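PDB 5DIY: hyaluronidase from Thermobaculum terrenum, which probably removes O-linked N-acetylglucosamine from modified proteins, as a family 84 glycoside hydrolase with hexosaminidase activity. Local coordinates for residues Leu24-Phe27 / Glu28-Ala32; Ile68-Ala71 / Gly72-Ile76; Glu333-Ser337 / Phe338-Gln342. All blocks are in the same frame, centred on the assembly; numbering follows the deposited sequence.

Contact 1: Leu24-Phe27 / Glu28-Ala32; sequences LDMF and EFMQA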
loop_
_atom_site.group_PDB
_atom_site.type_symbol
_atom_site.label_atom_id
_atom_site.label_comp_id
_atom_site.label_asym_id
_atom_site.label_seq_id
_atom_site.Cartn_x
_atom_site.Cartn_y
_atom_site.Cartn_z
ATOM N N LEU C 24 9.986 4.748 17.058
ATOM C CA LEU C 24 10.816 4.062 18.055
ATOM C C LEU C 24 10.366 2.614 18.241
ATOM O O LEU C 24 11.192 1.706 18.297
ATOM C CB LEU C 24 10.778 4.797 19.402
ATOM C CG LEU C 24 11.423 6.186 19.442
ATOM C CD1 LEU C 24 10.937 6.957 20.660
ATOM C CD2 LEU C 24 12.941 6.093 19.423
ATOM N N ASP C 25 9.051 2.423 18.336
ATOM C CA ASP C 25 8.433 1.096 18.402
ATOM C C ASP C 25 8.698 0.272 17.126
ATOM O O ASP C 25 9.042 -0.904 17.204
ATOM C CB ASP C 25 6.928 1.252 18.639
ATOM C CG ASP C 25 6.213 -0.074 18.764
ATOM O OD1 ASP C 25 6.205 -0.649 19.874
ATOM O OD2 ASP C 25 5.651 -0.536 17.746
ATOM N N MET C 26 8.544 0.891 15.956
ATOM C CA MET C 26 8.864 0.220 14.691
ATOM C C MET C 26 10.318 -0.261 14.644
ATOM O O MET C 26 10.585 -1.337 14.112
ATOM C CB MET C 26 8.567 1.125 13.486
ATOM C CG MET C 26 8.594 0.416 12.132
ATOM S SD MET C 26 7.421 -0.954 11.969
ATOM C CE MET C 26 5.863 -0.080 11.948
ATOM N N PHE C 27 11.253 0.509 15.213
ATOM C CA PHE C 27 12.661 0.083 15.241
ATOM C C PHE C 27 12.856 -1.204 16.044
ATOM O O PHE C 27 13.692 -2.037 15.680
ATOM C CB PHE C 27 13.597 1.183 15.770
ATOM C CG PHE C 27 13.660 2.431 14.912
ATOM C CD1 PHE C 27 13.245 2.443 13.573
ATOM C CD2 PHE C 27 14.178 3.604 15.447
ATOM C CE1 PHE C 27 13.323 3.601 12.812
ATOM C CE2 PHE C 27 14.259 4.767 14.686
ATOM C CZ PHE C 27 13.830 4.767 13.368
ATOM N N GLU C 28 12.083 -1.370 17.117
ATOM C CA GLU C 28 12.092 -2.619 17.894
ATOM C C GLU C 28 11.510 -3.783 17.087
ATOM O O GLU C 28 12.086 -4.869 17.070
ATOM C CB GLU C 28 11.340 -2.453 19.218
ATOM C CG GLU C 28 12.051 -1.521 20.192
ATOM C CD GLU C 28 11.227 -1.152 21.415
ATOM O OE1 GLU C 28 9.992 -1.372 21.431
ATOM O OE2 GLU C 28 11.825 -0.614 22.370
ATOM N N PHE C 29 10.380 -3.552 16.417
ATOM C CA PHE C 29 9.813 -4.535 15.481
ATOM C C PHE C 29 10.810 -4.907 14.370
ATOM O O PHE C 29 10.964 -6.087 14.031
ATOM C CB PHE C 29 8.500 -4.016 14.875
ATOM C CG PHE C 29 7.965 -4.868 13.751
ATOM C CD1 PHE C 29 7.154 -5.967 14.016
ATOM C CD2 PHE C 29 8.272 -4.567 12.423
ATOM C CE1 PHE C 29 6.666 -6.753 12.978
ATOM C CE2 PHE C 29 7.787 -5.353 11.384
ATOM C CZ PHE C 29 6.981 -6.448 11.664
ATOM N N MET C 30 11.483 -3.900 13.815
ATOM C CA MET C 30 12.511 -4.127 12.790
ATOM C C MET C 30 13.638 -5.042 13.286
ATOM O O MET C 30 14.017 -5.990 12.593
ATOM C CB MET C 30 13.084 -2.794 12.287
ATOM C CG MET C 30 12.152 -2.050 11.347
ATOM S SD MET C 30 12.706 -0.378 10.980
ATOM C CE MET C 30 13.977 -0.708 9.759
ATOM N N GLN C 31 14.155 -4.778 14.487
ATOM C CA GLN C 31 15.219 -5.620 15.053
ATOM C C GLN C 31 14.741 -7.051 15.304
ATOM O O GLN C 31 15.486 -7.996 15.029
ATOM C CB GLN C 31 15.806 -5.038 16.342
ATOM C CG GLN C 31 16.970 -5.869 16.887
ATOM C CD GLN C 31 17.665 -5.237 18.079
ATOM O OE1 GLN C 31 17.037 -4.565 18.900
ATOM N NE2 GLN C 31 18.970 -5.473 18.192
ATOM N N ALA C 32 13.517 -7.207 15.819
ATOM C CA ALA C 32 12.927 -8.549 16.027
ATOM C C ALA C 32 12.873 -9.400 14.759
ATOM O O ALA C 32 13.006 -10.626 14.834
ATOM C CB ALA C 32 11.533 -8.443 16.638
#
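Met26 and Met30, one turn apart on helix 20-32, meet on its buried side with a flanking phenylalanine each, and this is where the packing is tight. The Met26 chain runs beside Phe29, pointing the same way, and brings SD within 3.7 Å of Phe29 CD2. This Met-aromatic contact is oblique, the sulfur standing neither squarely over the ring nor in its plane. Met30 pairs differently with Phe27: its SD sits at the ring edge, 3.9 Å from Phe27 CD1. Its CG stands anti to the carbonyl carbon (chi1 -75°), which carries the chain back along the previous turn, Met30 CG lying 3.3 Å from Met26 O. That same oxygen takes the Met30 N-H in a short 2.7 Å bond, while Phe29 N reaches Asp25 O at 3.1 Å in an almost straight line (169° at the hydrogen). Ile9 of strand 6-11 touches both methionines, and Tyr38 meets the Phe27 ring edge-to-face.

Away from the core the contact is looser and more polar, with Glu28 and Gln31 exposed and Asp25 partly so. Asp25 OD1 and Glu28 OE1 come no nearer than 4.2 Å, their chains crossing at about a right angle. Each acid is drawn off to a lysine, Asp25 to Lys266 and Glu28 to Lys70, which should ease the repulsion between them. Of the Gln31 side chain it is CB that comes near 24-27, 3.7 Å from Phe27 O.

With Met30 cut back to an alanine, a gap is likely to open between the Phe27 ring edge and Met26 CG, leaving Ile9 and Leu35 less to pack against. The methionines turn to strand 6-11 while Phe27 and Phe29 pack against helices 58-73 and 262-277, as suits an outer helix of a TIM barrel, here in its first beta-alpha-beta unit.

Contact 2: Ile68-Ala71 / Gly72-Ile76; sequences IEKA and GSCGI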
loop_
_atom_site.group_PDB
_atom_site.type_symbol
_atom_site.label_atom_id
_atom_site.label_comp_id
_atom_site.label_asym_id
_atom_site.label_seq_id
_atom_site.Cartn_x
_atom_site.Cartn_y
_atom_site.Cartn_z
ATOM N N ILE C 68 17.895 8.445 15.823
ATOM C CA ILE C 68 19.193 7.972 15.341
ATOM C C ILE C 68 19.845 7.049 16.370
ATOM O O ILE C 68 20.396 6.008 16.006
ATOM C CB ILE C 68 20.121 9.155 14.937
ATOM C CG1 ILE C 68 19.588 9.834 13.668
ATOM C CG2 ILE C 68 21.547 8.685 14.669
ATOM C CD1 ILE C 68 20.002 11.282 13.514
ATOM N N GLU C 69 19.767 7.418 17.649
ATOM C CA GLU C 69 20.328 6.586 18.724
ATOM C C GLU C 69 19.555 5.275 18.903
ATOM O O GLU C 69 20.163 4.227 19.123
ATOM C CB GLU C 69 20.414 7.367 20.042
ATOM C CG GLU C 69 21.521 8.422 20.023
ATOM C CD GLU C 69 21.566 9.304 21.264
ATOM O OE1 GLU C 69 20.734 9.126 22.182
ATOM O OE2 GLU C 69 22.449 10.187 21.317
ATOM N N LYS C 70 18.225 5.330 18.795
ATOM C CA LYS C 70 17.402 4.117 18.875
ATOM C C LYS C 70 17.708 3.169 17.713
ATOM O O LYS C 70 17.897 1.969 17.925
ATOM C CB LYS C 70 15.907 4.461 18.907
ATOM C CG LYS C 70 14.976 3.270 19.143
ATOM C CD LYS C 70 15.153 2.672 20.529
ATOM C CE LYS C 70 14.138 1.573 20.793
ATOM N NZ LYS C 70 14.248 1.059 22.188
ATOM N N ALA C 71 17.765 3.722 16.500
ATOM C CA ALA C 71 18.143 2.968 15.302
ATOM C C ALA C 71 19.466 2.227 15.487
ATOM O O ALA C 71 19.562 1.029 15.199
ATOM C CB ALA C 71 18.229 3.900 14.101
ATOM N N GLY C 72 20.478 2.941 15.976
ATOM C CA GLY C 72 21.787 2.353 16.228
ATOM C C GLY C 72 21.735 1.231 17.242
ATOM O O GLY C 72 22.311 0.164 17.022
ATOM N N SER C 73 21.027 1.463 18.347
ATOM C CA SER C 73 20.842 0.437 19.386
ATOM C C SER C 73 20.058 -0.788 18.891
ATOM O O SER C 73 20.184 -1.865 19.462
ATOM C CB SER C 73 20.153 1.031 20.628
ATOM O OG SER C 73 18.792 1.346 20.375
ATOM N N CYS C 74 19.251 -0.612 17.840
ATOM C CA CYS C 74 18.483 -1.704 17.222
ATOM C C CYS C 74 19.125 -2.316 15.963
ATOM O O CYS C 74 18.494 -3.124 15.282
ATOM C CB CYS C 74 17.064 -1.213 16.910
ATOM S SG CYS C 74 16.088 -0.863 18.387
ATOM N N GLY C 75 20.372 -1.957 15.667
ATOM C CA GLY C 75 21.085 -2.485 14.500
ATOM C C GLY C 75 20.559 -1.964 13.174
ATOM O O GLY C 75 20.702 -2.629 12.154
ATOM N N ILE C 76 19.965 -0.771 13.203
ATOM C CA ILE C 76 19.338 -0.147 12.044
ATOM C C ILE C 76 20.233 0.985 11.547
ATOM O O ILE C 76 20.618 1.848 12.332
ATOM C CB ILE C 76 17.963 0.483 12.396
ATOM C CG1 ILE C 76 17.098 -0.448 13.263
ATOM C CG2 ILE C 76 17.223 0.909 11.135
ATOM C CD1 ILE C 76 16.791 -1.784 12.644
#
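The backbone closes on Ala71, whose O receives Ile76 N at 2.7 Å while Gly75 N turns back to Gly72 O at 3.2 Å, the paired bonds of a Schellman motif ending helix 58-73. Gly75 is its C-prime residue, with a positive phi (71°) that favours glycine. Just before it, Cys74 is the first residue to leave helical geometry, its N bonded to Lys70 O at 2.9 Å and only weakly to Ala71 O.

Lys70 O has a second donor, Ser73 OG, at 2.7 Å. The serine oxygen lies between the backbone N and the carbonyl carbon (chi1 70°), a position that folds it back over the preceding turn and well off the line of the C=O. Alongside, the Lys70 chain bends at chi2 and passes its CE 3.9 Å from Cys74 SG on its way to Glu28 of helix 20-32, with its CD equally near Ser73 OG. On the buried side the apolar contact is simple: Ile76 CB comes up to Ala71 CB at 3.8 Å, so the residue after the turn packs back on the last full turn of the helix.

Helix 58-73 lies against helix 20-32, where Lys70 touches Leu24 and Cys74 meets Gln31. Ala71 and Ile68 rest on Phe78 of strand 77-82, the barrel strand that the turn leads into.

Contact 3: Glu333-Ser337 / Phe338-Gln342; sequences EDFAS and FRFEQ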
loop_
_atom_site.group_PDB
_atom_site.type_symbol
_atom_site.label_atom_id
_atom_site.label_comp_id
_atom_site.label_asym_id
_atom_site.label_seq_id
_atom_site.Cartn_x
_atom_site.Cartn_y
_atom_site.Cartn_z
ATOM N N GLU C 333 -26.271 -19.268 -9.359
ATOM C CA GLU C 333 -26.503 -20.464 -10.184
ATOM C C GLU C 333 -27.430 -21.464 -9.482
ATOM O O GLU C 333 -28.332 -22.011 -10.113
ATOM C CB GLU C 333 -25.199 -21.147 -10.625
ATOM C CG GLU C 333 -25.477 -22.309 -11.578
ATOM C CD GLU C 333 -24.279 -22.762 -12.382
ATOM O OE1 GLU C 333 -23.186 -22.913 -11.794
ATOM O OE2 GLU C 333 -24.447 -22.987 -13.608
ATOM N N ASP C 334 -27.224 -21.679 -8.184
ATOM C CA ASP C 334 -28.134 -22.511 -7.382
ATOM C C ASP C 334 -29.588 -22.052 -7.520
ATOM O O ASP C 334 -30.473 -22.859 -7.806
ATOM C CB ASP C 334 -27.742 -22.489 -5.895
ATOM C CG ASP C 334 -26.577 -23.398 -5.570
ATOM O OD1 ASP C 334 -26.231 -24.285 -6.379
ATOM O OD2 ASP C 334 -26.010 -23.224 -4.480
ATOM N N PHE C 335 -29.822 -20.751 -7.335
ATOM C CA PHE C 335 -31.166 -20.187 -7.499
ATOM C C PHE C 335 -31.702 -20.369 -8.924
ATOM O O PHE C 335 -32.868 -20.697 -9.104
ATOM C CB PHE C 335 -31.212 -18.708 -7.081
ATOM C CG PHE C 335 -30.918 -18.458 -5.614
ATOM C CD1 PHE C 335 -31.063 -19.461 -4.634
ATOM C CD2 PHE C 335 -30.540 -17.190 -5.196
ATOM C CE1 PHE C 335 -30.792 -19.191 -3.298
ATOM C CE2 PHE C 335 -30.285 -16.918 -3.853
ATOM C CZ PHE C 335 -30.410 -17.918 -2.907
ATOM N N ALA C 336 -30.837 -20.215 -9.921
ATOM C CA ALA C 336 -31.207 -20.390 -11.331
ATOM C C ALA C 336 -31.325 -21.861 -11.813
ATOM O O ALA C 336 -31.654 -22.096 -12.984
ATOM C CB ALA C 336 -30.203 -19.640 -12.195
ATOM N N SER C 337 -31.048 -22.835 -10.939
ATOM C CA SER C 337 -31.041 -24.261 -11.305
ATOM C C SER C 337 -31.848 -25.138 -10.335
ATOM O O SER C 337 -31.556 -26.335 -10.178
ATOM C CB SER C 337 -29.598 -24.767 -11.368
ATOM O OG SER C 337 -28.795 -23.919 -12.163
ATOM N N PHE C 338 -32.863 -24.549 -9.704
ATOM C CA PHE C 338 -33.749 -25.231 -8.743
ATOM C C PHE C 338 -33.060 -25.805 -7.493
ATOM O O PHE C 338 -33.585 -26.706 -6.841
ATOM C CB PHE C 338 -34.638 -26.266 -9.467
ATOM C CG PHE C 338 -35.983 -25.717 -9.851
ATOM C CD1 PHE C 338 -36.075 -24.630 -10.721
ATOM C CD2 PHE C 338 -37.158 -26.252 -9.318
ATOM C CE1 PHE C 338 -37.307 -24.092 -11.063
ATOM C CE2 PHE C 338 -38.397 -25.721 -9.664
ATOM C CZ PHE C 338 -38.470 -24.639 -10.536
ATOM N N ARG C 339 -31.916 -25.226 -7.127
ATOM C CA ARG C 339 -31.173 -25.630 -5.948
ATOM C C ARG C 339 -31.310 -24.525 -4.903
ATOM O O ARG C 339 -30.317 -23.986 -4.401
ATOM C CB ARG C 339 -29.719 -25.892 -6.317
ATOM C CG ARG C 339 -29.540 -27.087 -7.242
ATOM C CD ARG C 339 -28.087 -27.522 -7.308
ATOM N NE ARG C 339 -27.233 -26.482 -7.891
ATOM C CZ ARG C 339 -26.897 -26.365 -9.180
ATOM N NH1 ARG C 339 -27.336 -27.216 -10.108
ATOM N NH2 ARG C 339 -26.105 -25.362 -9.555
ATOM N N PHE C 340 -32.562 -24.227 -4.561
ATOM C CA PHE C 340 -32.897 -23.102 -3.675
ATOM C C PHE C 340 -32.369 -23.323 -2.266
ATOM O O PHE C 340 -31.801 -22.416 -1.661
ATOM C CB PHE C 340 -34.412 -22.869 -3.616
ATOM C CG PHE C 340 -35.061 -22.769 -4.965
ATOM C CD1 PHE C 340 -34.795 -21.684 -5.792
ATOM C CD2 PHE C 340 -35.920 -23.768 -5.427
ATOM C CE1 PHE C 340 -35.377 -21.587 -7.050
ATOM C CE2 PHE C 340 -36.514 -23.670 -6.686
ATOM C CZ PHE C 340 -36.241 -22.575 -7.498
ATOM N N GLU C 341 -32.550 -24.542 -1.766
ATOM C CA GLU C 341 -32.101 -24.913 -0.422
ATOM C C GLU C 341 -30.592 -24.790 -0.282
ATOM O O GLU C 341 -30.107 -24.329 0.743
ATOM C CB GLU C 341 -32.548 -26.342 -0.067
ATOM C CG GLU C 341 -34.063 -26.509 0.011
ATOM C CD GLU C 341 -34.500 -27.823 0.641
ATOM O OE1 GLU C 341 -33.730 -28.812 0.601
ATOM O OE2 GLU C 341 -35.630 -27.864 1.178
ATOM N N GLN C 342 -29.863 -25.190 -1.320
ATOM C CA GLN C 342 -28.397 -25.147 -1.318
ATOM C C GLN C 342 -27.893 -23.691 -1.346
ATOM O O GLN C 342 -26.988 -23.327 -0.592
ATOM C CB GLN C 342 -27.818 -25.941 -2.501
ATOM C CG GLN C 342 -28.145 -27.437 -2.500
ATOM C CD GLN C 342 -29.446 -27.798 -3.230
ATOM O OE1 GLN C 342 -30.471 -27.117 -3.098
ATOM N NE2 GLN C 342 -29.408 -28.880 -3.998
HETATM O O HOH W 1 -24.055 -23.527 -8.212
#
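Asp334 and Arg339 cross at about a right angle, with the carboxylate and guanidinium planes 86° apart. The acid therefore does not meet the base as a flat two-toothed pair: a single oxygen, OD1, does the work. It lies at the guanidinium edge, close to the plane, and Arg339 NE reaches it at 2.8 Å with a nearly straight N-H (169°). The approach is to the anti side of OD1 and out of the carboxylate plane. Arg339 NH2 adds only a weak bond to the same oxygen, and a water spans the two, 2.9 Å from Asp334 OD1 and 3.1 Å from Arg339 NH2. A bend at chi3 (-64°) brings the guanidinium back over the end of helix 322-336, where Ser337 CB lies over one of its faces. The serine OG bonds to Glu333 O at 2.8 Å.

The phenylalanines are set at other angles. Phe335 presents its ring edge to the backbone: Phe340 O lies there, in the ring plane, 3.8 Å from Phe335 CE1. In return, Phe340 CE1 approaches Phe335 O at 3.4 Å. Within the turn Phe338 takes a positive phi, and Phe340 CZ stands over the centre of its ring, 3.8 Å above the plane. Phe393 and Phe397 of helix 373-398 extend the aromatic cluster round Phe335 and Phe340.

Under all this, Asp334 O takes Ser337 N and Arg339 N from opposite faces of its plane, tying the turn to the N-cap residue of helix 340-362. Asp334 OD2 goes to Lys330, so the buried carboxylate sits between two bases and is likely to stay ionised; the corner between helices 322-336 and 340-362 is probably held by charge at Asp334, while aromatic rings pack round Phe335 and Phe340.

How the contacts relate
Contacts 1 and 2 are neighbours in the catalytic barrel, their centres 9 Å apart on helices 20-32 and 58-73, which belong to successive beta-alpha-beta units sharing strand 37-40. They touch directly: Glu28 OE2 to Lys70 NZ at 3.0 Å forms a salt bridge, and Phe27 O lies 3.7 Å from Cys74 CB, so these two outer helices are joined by charge and by close packing. Contact 3 comes last along the chain, in the helical region that follows the barrel, with its centre 52 Å from contact 1 and 61 Å from contact 2. The first two lie side by side on the outside of the barrel, while the third lies at a distant corner between two helices.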